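Local coordinates for cellulosomal scaffoldin adaptor protein B (Acetivibrio cellulolyticus, PDB 3BWZ), which serves as a type II cohesin module of a longer cellulosomal scaffoldin, a domain of the family that binds dockerins in cellulosome assembly, at residues Q49-S54 with K117-K122; D141-F146 with Y157-P162. All coordinates share one frame; numbering follows the deposited sequence. Where two conformers were deposited one is given.

Interaction 1: residues Q49-S54 with K117-K122; sequences QPVTSS and KFKVLK. With NO3 (nitrate ion), chain B.
Gln49 and Lys119 form an antiparallel pair with two backbone hydrogen bonds, Gln49 N to Lys119 O (3.0 Å) and Lys119 N to Gln49 O (2.8 Å), and the short strand segments 49-51 and 117-120 run antiparallel with a marked twist, their N-to-C directions 132° apart. Pro50 faces Phe118 at a non-hydrogen-bonded position, where proline's missing N-H costs nothing in this pairing; instead Pro50 CA approaches Lys117 O at 3.2 Å in a CA-H...O contact. Val51 N donates to Lys117 O, and a water accepts from Lys117 N (3.0 Å) and donates to Val51 O (2.7 Å). Pro50 and Phe118 share a buried face, the ring's CE2 lying 4.0 Å from Pro50 CB, and Phe118 also meets the ring of Tyr43. On the other face an anti chi1 (180°) sets Lys119 beside Gln49, and the bend at chi3 (-55°) goes with CE lying 3.9 Å from Val51 CG1. Lys117 CB meets Val51 CG2, the two side chains crossing at about a right angle; its CD passes Ser53 CA, and its NZ bonds Thr23. This is an antiparallel strand pairing in the jelly-roll beta-sandwich of a cohesin, where strand 48-51 borders strand 111-120.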
# COMPACT_ATOMS: atom_id res chain seq x y z
N GLN A 49 -5.82 6.29 -12.06
CA GLN A 49 -6.59 7.09 -11.09
C GLN A 49 -7.03 6.19 -9.95
O GLN A 49 -7.73 5.21 -10.18
CB GLN A 49 -7.82 7.68 -11.73
CG GLN A 49 -8.69 8.46 -10.77
CD GLN A 49 -9.96 9.00 -11.38
OE1 GLN A 49 -10.42 10.13 -11.03
NE2 GLN A 49 -10.51 8.27 -12.27
N PRO A 50 -6.68 6.52 -8.68
CA PRO A 50 -7.11 5.67 -7.58
C PRO A 50 -8.60 5.84 -7.32
O PRO A 50 -9.13 6.97 -7.28
CB PRO A 50 -6.25 6.18 -6.40
CG PRO A 50 -5.95 7.58 -6.73
CD PRO A 50 -5.84 7.64 -8.22
N VAL A 51 -9.28 4.72 -7.13
CA VAL A 51 -10.71 4.64 -6.91
C VAL A 51 -10.98 3.67 -5.76
O VAL A 51 -10.23 2.72 -5.54
CB VAL A 51 -11.47 4.18 -8.17
CG1 VAL A 51 -11.29 5.21 -9.28
CG2 VAL A 51 -11.04 2.78 -8.62
N THR A 52 -12.06 3.92 -5.04
CA THR A 52 -12.50 3.02 -3.97
C THR A 52 -13.06 1.73 -4.54
O THR A 52 -13.31 1.59 -5.74
CB THR A 52 -13.55 3.69 -3.10
OG1 THR A 52 -14.77 3.79 -3.86
CG2 THR A 52 -13.09 5.06 -2.59
N SER A 53 -13.30 0.76 -3.68
CA SER A 53 -13.91 -0.50 -4.07
C SER A 53 -15.33 -0.30 -4.60
O SER A 53 -15.84 -1.15 -5.32
CB SER A 53 -13.86 -1.51 -2.89
OG SER A 53 -14.79 -1.04 -1.96
N SER A 54 -15.96 0.82 -4.26
CA SER A 54 -17.27 1.19 -4.80
C SER A 54 -17.17 1.96 -6.13
O SER A 54 -18.18 2.30 -6.71
CB SER A 54 -18.04 2.02 -3.77
OG SER A 54 -18.25 1.27 -2.59
N LYS A 117 -7.05 0.41 -5.56
CA LYS A 117 -7.53 0.14 -6.90
C LYS A 117 -7.28 1.36 -7.78
O LYS A 117 -7.48 2.49 -7.37
CB LYS A 117 -9.01 -0.21 -6.84
CG LYS A 117 -9.23 -1.56 -6.19
CD LYS A 117 -10.69 -1.83 -5.91
CE LYS A 117 -10.90 -3.23 -5.41
NZ LYS A 117 -10.80 -4.23 -6.49
N PHE A 118 -6.90 1.08 -9.02
CA PHE A 118 -6.62 2.11 -10.01
C PHE A 118 -7.41 1.87 -11.27
O PHE A 118 -7.38 0.78 -11.84
CB PHE A 118 -5.13 2.16 -10.38
CG PHE A 118 -4.23 2.61 -9.28
CD1 PHE A 118 -3.57 1.69 -8.48
CD2 PHE A 118 -3.99 3.95 -9.07
CE1 PHE A 118 -2.72 2.12 -7.48
CE2 PHE A 118 -3.14 4.38 -8.08
CZ PHE A 118 -2.50 3.46 -7.30
N LYS A 119 -8.09 2.91 -11.73
CA LYS A 119 -8.70 2.92 -13.05
C LYS A 119 -7.66 3.30 -14.09
O LYS A 119 -6.92 4.27 -13.91
CB LYS A 119 -9.87 3.90 -13.06
CG LYS A 119 -10.70 4.13 -14.31
CD LYS A 119 -11.48 5.49 -14.22
CE LYS A 119 -12.35 5.66 -12.98
NZ LYS A 119 -12.92 7.05 -12.84
N VAL A 120 -7.60 2.54 -15.18
CA VAL A 120 -6.65 2.79 -16.25
C VAL A 120 -7.20 3.87 -17.18
O VAL A 120 -8.20 3.66 -17.88
CB VAL A 120 -6.34 1.50 -17.05
CG1 VAL A 120 -5.39 1.80 -18.20
CG2 VAL A 120 -5.78 0.42 -16.10
N LEU A 121 -6.55 5.03 -17.16
CA LEU A 121 -6.95 6.16 -18.00
C LEU A 121 -6.37 6.06 -19.41
O LEU A 121 -7.01 6.46 -20.39
CB LEU A 121 -6.49 7.48 -17.39
CG LEU A 121 -6.97 7.75 -15.96
CD1 LEU A 121 -6.46 9.12 -15.46
CD2 LEU A 121 -8.49 7.63 -15.84
N LYS A 122 -5.13 5.59 -19.48
CA LYS A 122 -4.35 5.51 -20.73
C LYS A 122 -3.63 4.19 -20.79
O LYS A 122 -3.15 3.71 -19.77
CB LYS A 122 -3.31 6.64 -20.81
CG LYS A 122 -3.88 8.02 -20.69
CD LYS A 122 -2.82 9.10 -20.92
CE LYS A 122 -2.36 9.21 -22.35
NZ LYS A 122 -3.47 9.61 -23.26
N NO3 B . -13.17 -1.18 1.39
O1 NO3 B . -13.10 -2.22 0.46
O2 NO3 B . -13.58 0.07 0.93
O3 NO3 B . -12.44 -1.29 2.58
O HOH W 1 -8.92 1.47 -3.53

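Interaction 2: residues D141-F146 with Y157-P162; sequences DGTVLF and YSVIQP
The Tyr157 ring carries the methyl CD1 of Leu145 over the centre of one face and has Thr143 OG1 in plane at its edge, beside the phenol hydroxyl. Leu145 CD1 sits 3.6 Å from the ring centroid and only 10° off the normal, a nearly perpendicular CH-pi contact in which the two side chains meet tip to tip. Tyr157 CG lies between its own backbone N and carbonyl carbon (chi1 67°), which turns the ring toward strand 143-146. A bond is modelled from Tyr157 OH to Thr143 OG1 at 2.8 Å, but it is somewhat doubtful because the place of that hydroxyl is less sure. Threonine suits the place: OG1 also bonds the carbonyl O of Ile140, while its methyl CG2 meets Val159 CG1 at 3.9 Å. Val159 CG1 also touches Asp141 CB, at 4.0 Å. Farther along, one water joins both segments, donating to Asp141 OD2 (2.6 Å) and to Val159 O (2.8 Å) and accepting from Gln161 NE2 (2.9 Å). The carboxamide of Gln161 is held from its other end as well, since OE1 takes the N-H of Phe130. Thr143 and Leu145 belong to strand 143-147, which pairs with strand 34-42, whereas strand 158-165 runs between strands 6-11 and 126-130; side chains and water, with no backbone ladder, join the two segments, and Phe130 packs against both Thr143 and Val159.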
# COMPACT_ATOMS: atom_id res chain seq x y z
N ASP A 141 12.62 3.18 1.53
CA ASP A 141 11.97 3.15 0.23
C ASP A 141 10.50 3.36 0.38
O ASP A 141 9.67 2.62 -0.17
CB ASP A 141 12.25 1.88 -0.54
CG ASP A 141 13.71 1.78 -0.96
OD1 ASP A 141 14.48 2.77 -0.81
OD2 ASP A 141 14.10 0.70 -1.40
N GLY A 142 10.15 4.40 1.11
CA GLY A 142 8.76 4.79 1.23
C GLY A 142 7.93 4.01 2.21
O GLY A 142 6.72 4.19 2.25
N THR A 143 8.58 3.19 3.04
CA THR A 143 7.88 2.34 3.99
C THR A 143 8.37 2.55 5.42
O THR A 143 9.56 2.63 5.67
CB THR A 143 7.99 0.83 3.61
OG1 THR A 143 9.29 0.32 3.90
CG2 THR A 143 7.65 0.59 2.14
N VAL A 144 7.41 2.57 6.35
CA VAL A 144 7.71 2.54 7.77
C VAL A 144 6.82 1.44 8.33
O VAL A 144 5.59 1.52 8.21
CB VAL A 144 7.44 3.86 8.49
CG1 VAL A 144 7.78 3.73 9.95
CG2 VAL A 144 8.23 4.96 7.88
N LEU A 145 7.43 0.41 8.92
CA LEU A 145 6.69 -0.67 9.56
C LEU A 145 6.90 -0.60 11.05
O LEU A 145 8.00 -0.29 11.50
CB LEU A 145 7.17 -2.02 9.02
CG LEU A 145 7.25 -2.18 7.50
CD1 LEU A 145 7.69 -3.61 7.15
CD2 LEU A 145 5.96 -1.78 6.79
N PHE A 146 5.84 -0.88 11.81
CA PHE A 146 5.88 -0.84 13.27
C PHE A 146 5.68 -2.23 13.84
O PHE A 146 4.93 -3.03 13.28
CB PHE A 146 4.78 0.07 13.82
CG PHE A 146 4.89 1.47 13.36
CD1 PHE A 146 4.04 1.97 12.40
CD2 PHE A 146 5.84 2.31 13.90
CE1 PHE A 146 4.17 3.28 11.97
CE2 PHE A 146 5.96 3.63 13.47
CZ PHE A 146 5.13 4.09 12.51
N TYR A 157 14.08 -6.21 6.07
CA TYR A 157 13.05 -6.57 5.10
C TYR A 157 13.31 -5.95 3.74
O TYR A 157 13.90 -4.86 3.61
CB TYR A 157 11.66 -6.20 5.63
CG TYR A 157 11.37 -4.72 5.80
CD1 TYR A 157 10.77 -4.00 4.77
CD2 TYR A 157 11.66 -4.04 6.97
CE1 TYR A 157 10.47 -2.66 4.90
CE2 TYR A 157 11.37 -2.69 7.10
CZ TYR A 157 10.76 -2.00 6.07
OH TYR A 157 10.46 -0.68 6.21
N SER A 158 12.90 -6.68 2.70
CA SER A 158 12.98 -6.13 1.36
C SER A 158 11.72 -5.34 1.03
O SER A 158 10.64 -5.58 1.59
CB SER A 158 13.15 -7.26 0.36
OG SER A 158 12.08 -8.17 0.50
N VAL A 159 11.88 -4.40 0.11
CA VAL A 159 10.79 -3.58 -0.39
C VAL A 159 10.70 -3.84 -1.88
O VAL A 159 11.56 -3.38 -2.65
CB VAL A 159 10.99 -2.09 -0.05
CG1 VAL A 159 9.81 -1.30 -0.57
CG2 VAL A 159 11.16 -1.89 1.45
N ILE A 160 9.71 -4.65 -2.27
CA ILE A 160 9.62 -5.17 -3.63
C ILE A 160 8.62 -4.29 -4.41
O ILE A 160 7.41 -4.35 -4.21
CB ILE A 160 9.19 -6.68 -3.63
CG1 ILE A 160 10.10 -7.53 -2.74
CG2 ILE A 160 9.11 -7.23 -5.05
CD1 ILE A 160 9.53 -8.90 -2.43
N GLN A 161 9.19 -3.46 -5.26
CA GLN A 161 8.48 -2.41 -5.97
C GLN A 161 9.49 -1.82 -6.96
O GLN A 161 10.68 -1.84 -6.69
CB GLN A 161 7.96 -1.34 -4.99
CG GLN A 161 9.05 -0.57 -4.22
CD GLN A 161 9.59 0.62 -4.94
OE1 GLN A 161 8.92 1.22 -5.76
NE2 GLN A 161 10.81 1.01 -4.57
N PRO A 162 9.04 -1.24 -8.08
CA PRO A 162 7.67 -0.96 -8.43
C PRO A 162 6.89 -2.14 -8.99
O PRO A 162 7.47 -3.11 -9.47
CB PRO A 162 7.82 0.11 -9.53
CG PRO A 162 9.08 -0.26 -10.20
CD PRO A 162 9.98 -0.74 -9.10
O HOH W 2 12.48 -0.70 -2.92

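How the interactions relate
Interactions 1 and 2 lie on opposite sides of the chain's centre, their own centres about 23 Å apart and their nearest atoms about 11 Å, so neither touches the other. They represent two ways of holding a beta-sandwich together: interaction 1 is a backbone ladder between adjacent strands, interaction 2 a side-chain contact between strands that do not pair. Strand pairing nevertheless connects them, because strand 111-120 borders 21-29, which borders 6-11, which runs parallel to 158-165. The bound nitrate, probably from the crystallisation liquor, lies beside Ser53 of interaction 1, where a bond is not settled, and accepts from Ala66 N.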